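PDB 1CBY: type-2Aa cytolytic delta-endotoxin from Bacillus thuringiensis serovar kyushuensis, which kills the larvae of dipteran insects by making pores in the epithelial cell membrane of the midgut. Local coordinates for residues Y169-S174 with L187-E192. Sequence-based numbering, arbitrary orientation.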
ATOM      1  N   TYR A 169       3.378   9.814  13.513  1.00 24.01           N
ATOM      2  CA  TYR A 169       3.083   9.076  12.294  1.00 17.73           C
ATOM      3  C   TYR A 169       3.425   9.986  11.127  1.00 16.95           C
ATOM      4  O   TYR A 169       2.851  11.061  10.987  1.00 25.33           O
ATOM      5  CB  TYR A 169       1.615   8.681  12.268  1.00 13.30           C
ATOM      6  CG  TYR A 169       1.318   7.516  11.360  1.00 17.27           C
ATOM      7  CD1 TYR A 169       1.329   7.667   9.973  1.00 18.69           C
ATOM      8  CD2 TYR A 169       1.007   6.263  11.883  1.00 12.52           C
ATOM      9  CE1 TYR A 169       1.033   6.597   9.129  1.00 15.05           C
ATOM     10  CE2 TYR A 169       0.710   5.188  11.044  1.00 17.16           C
ATOM     11  CZ  TYR A 169       0.723   5.367   9.671  1.00 11.83           C
ATOM     12  OH  TYR A 169       0.411   4.324   8.841  1.00 19.29           O
ATOM     13  N   ASN A 170       4.387   9.565  10.316  1.00 17.16           N
ATOM     14  CA  ASN A 170       4.832  10.359   9.178  1.00 15.07           C
ATOM     15  C   ASN A 170       4.348   9.755   7.873  1.00 20.04           C
ATOM     16  O   ASN A 170       4.528   8.558   7.622  1.00 15.68           O
ATOM     17  CB  ASN A 170       6.354  10.460   9.163  1.00 22.59           C
ATOM     18  CG  ASN A 170       6.921  10.945  10.484  1.00 23.93           C
ATOM     19  OD1 ASN A 170       6.382  11.864  11.108  1.00 28.37           O
ATOM     20  ND2 ASN A 170       8.011  10.325  10.920  1.00 23.46           N
ATOM     21  N   ILE A 171       3.773  10.610   7.033  1.00 25.01           N
ATOM     22  CA  ILE A 171       3.216  10.232   5.735  1.00 23.77           C
ATOM     23  C   ILE A 171       3.720  11.228   4.690  1.00 22.87           C
ATOM     24  O   ILE A 171       4.008  12.380   5.020  1.00 21.72           O
ATOM     25  CB  ILE A 171       1.663  10.329   5.758  1.00 19.63           C
ATOM     26  CG1 ILE A 171       1.078   9.387   6.808  1.00 15.70           C
ATOM     27  CG2 ILE A 171       1.080   9.995   4.393  1.00 28.56           C
ATOM     28  CD1 ILE A 171      -0.400   9.601   7.059  1.00 12.00           C
ATOM     29  N   LEU A 172       3.870  10.778   3.449  1.00 19.80           N
ATOM     30  CA  LEU A 172       4.293  11.671   2.379  1.00 16.92           C
ATOM     31  C   LEU A 172       3.527  11.315   1.125  1.00 17.61           C
ATOM     32  O   LEU A 172       3.579  10.175   0.657  1.00 17.85           O
ATOM     33  CB  LEU A 172       5.799  11.588   2.108  1.00 17.92           C
ATOM     34  CG  LEU A 172       6.263  12.572   1.022  1.00 19.32           C
ATOM     35  CD1 LEU A 172       7.367  13.476   1.535  1.00 13.14           C
ATOM     36  CD2 LEU A 172       6.706  11.827  -0.230  1.00 18.25           C
ATOM     37  N   PHE A 173       2.781  12.287   0.615  1.00 18.95           N
ATOM     38  CA  PHE A 173       1.994  12.108  -0.593  1.00 15.18           C
ATOM     39  C   PHE A 173       2.740  12.799  -1.727  1.00 17.96           C
ATOM     40  O   PHE A 173       3.318  13.873  -1.541  1.00 19.48           O
ATOM     41  CB  PHE A 173       0.616  12.768  -0.447  1.00 12.14           C
ATOM     42  CG  PHE A 173      -0.286  12.116   0.570  1.00  8.42           C
ATOM     43  CD1 PHE A 173      -0.828  10.861   0.340  1.00  9.27           C
ATOM     44  CD2 PHE A 173      -0.627  12.781   1.742  1.00 12.19           C
ATOM     45  CE1 PHE A 173      -1.700  10.275   1.266  1.00  8.15           C
ATOM     46  CE2 PHE A 173      -1.498  12.204   2.672  1.00 11.78           C
ATOM     47  CZ  PHE A 173      -2.033  10.949   2.432  1.00  3.50           C
ATOM     48  N   SER A 174       2.737  12.181  -2.897  1.00 20.60           N
ATOM     49  CA  SER A 174       3.371  12.758  -4.073  1.00 27.41           C
ATOM     50  C   SER A 174       2.377  12.505  -5.212  1.00 32.00           C
ATOM     51  O   SER A 174       2.115  11.353  -5.582  1.00 30.25           O
ATOM     52  CB  SER A 174       4.711  12.082  -4.336  1.00 26.76           C
ATOM     53  OG  SER A 174       5.470  12.798  -5.286  1.00 36.92           O
ATOM     54  N   LEU A 187       3.382  16.425  -0.516  1.00 23.25           N
ATOM     55  CA  LEU A 187       2.748  16.772   0.747  1.00 27.80           C
ATOM     56  C   LEU A 187       3.296  16.000   1.954  1.00 28.44           C
ATOM     57  O   LEU A 187       2.864  14.875   2.233  1.00 28.74           O
ATOM     58  CB  LEU A 187       1.232  16.546   0.642  1.00 31.92           C
ATOM     59  CG  LEU A 187       0.241  17.419   1.426  1.00 32.34           C
ATOM     60  CD1 LEU A 187      -1.157  16.866   1.226  1.00 29.04           C
ATOM     61  CD2 LEU A 187       0.563  17.456   2.907  1.00 31.81           C
ATOM     62  N   PRO A 188       4.320  16.554   2.625  1.00 29.51           N
ATOM     63  CA  PRO A 188       4.900  15.906   3.807  1.00 25.31           C
ATOM     64  C   PRO A 188       3.891  16.116   4.927  1.00 25.17           C
ATOM     65  O   PRO A 188       3.624  17.254   5.321  1.00 29.32           O
ATOM     66  CB  PRO A 188       6.164  16.735   4.061  1.00 20.21           C
ATOM     67  CG  PRO A 188       6.537  17.204   2.711  1.00 25.89           C
ATOM     68  CD  PRO A 188       5.197  17.637   2.161  1.00 31.11           C
ATOM     69  N   LEU A 189       3.314  15.028   5.419  1.00 24.89           N
ATOM     70  CA  LEU A 189       2.306  15.087   6.472  1.00 26.46           C
ATOM     71  C   LEU A 189       2.722  14.307   7.719  1.00 26.05           C
ATOM     72  O   LEU A 189       3.089  13.137   7.632  1.00 26.71           O
ATOM     73  CB  LEU A 189       0.992  14.519   5.932  1.00 26.18           C
ATOM     74  CG  LEU A 189      -0.197  14.387   6.877  1.00 29.64           C
ATOM     75  CD1 LEU A 189      -0.748  15.764   7.205  1.00 35.09           C
ATOM     76  CD2 LEU A 189      -1.262  13.529   6.217  1.00 31.07           C
ATOM     77  N   ALA A 190       2.637  14.939   8.882  1.00 23.62           N
ATOM     78  CA  ALA A 190       2.998  14.271  10.126  1.00 20.60           C
ATOM     79  C   ALA A 190       1.967  14.550  11.204  1.00 22.00           C
ATOM     80  O   ALA A 190       1.594  15.700  11.447  1.00 25.60           O
ATOM     81  CB  ALA A 190       4.370  14.717  10.587  1.00 16.42           C
ATOM     82  N   PHE A 191       1.486  13.485  11.826  1.00 22.33           N
ATOM     83  CA  PHE A 191       0.499  13.587  12.884  1.00 25.28           C
ATOM     84  C   PHE A 191       1.122  13.271  14.237  1.00 25.09           C
ATOM     85  O   PHE A 191       1.897  12.322  14.363  1.00 26.42           O
ATOM     86  CB  PHE A 191      -0.629  12.573  12.663  1.00 28.79           C
ATOM     87  CG  PHE A 191      -1.559  12.910  11.538  1.00 29.64           C
ATOM     88  CD1 PHE A 191      -2.393  14.023  11.614  1.00 32.67           C
ATOM     89  CD2 PHE A 191      -1.652  12.079  10.428  1.00 28.68           C
ATOM     90  CE1 PHE A 191      -3.308  14.300  10.600  1.00 30.51           C
ATOM     91  CE2 PHE A 191      -2.564  12.347   9.409  1.00 34.02           C
ATOM     92  CZ  PHE A 191      -3.394  13.461   9.497  1.00 30.96           C
ATOM     93  N   GLU A 192       0.793  14.071  15.241  1.00 25.93           N
ATOM     94  CA  GLU A 192       1.252  13.818  16.598  1.00 26.68           C
ATOM     95  C   GLU A 192      -0.038  13.397  17.284  1.00 26.28           C
ATOM     96  O   GLU A 192      -0.910  14.228  17.533  1.00 32.84           O
ATOM     97  CB  GLU A 192       1.811  15.081  17.245  1.00 27.27           C
ATOM     98  CG  GLU A 192       3.119  15.561  16.638  1.00 38.31           C
ATOM     99  CD  GLU A 192       3.783  16.659  17.455  1.00 42.82           C
ATOM    100  OE1 GLU A 192       3.311  16.950  18.577  1.00 42.58           O
ATOM    101  OE2 GLU A 192       4.787  17.229  16.975  1.00 43.21           O
TER
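The antiparallel β-hairpin of strands 165-175 and 183-195 lies in the central sheet of this cytolytic toxin, and Y169, I171 and F173 pair with F191, L189 and L187 across it. Each of these three hydrogen-bonded pairs closes two backbone bonds, such as F191 N to Y169 O at 2.9 Å; the one from F173 N meets L187 O from above the carbonyl plane rather than at a lone pair. P188 has no N-H to give, which suits it to a non-hydrogen-bonded position opposite L172, where none is asked of it on this side.

I171, F173, L187, L189 and F191 make a largely apolar face, which Y169 also joins; its OH hydrogen-bonds Q149. Helix 107-122 covers the L187, L189 and F191 side of it with I118, L122 and L114. Branched leucine and isoleucine methyls pack against the rings: L189 CD2 reaches the edge of the F173 ring, 3.8 Å from CE2, while I171 CG2 lies over a face of the same ring, toward the rim. L189 has CG anti to its backbone N (chi1 176°), and its other methyl, CD1, sits over the F191 ring, again toward the rim.

On the opposite face L172 CD1 rests on P188 CG at 4.0 Å. The small A190 accommodates N170, whose amide is anchored by ND2 bonding to N42 O, while its OD1 lies 3.5 Å from A190 CB.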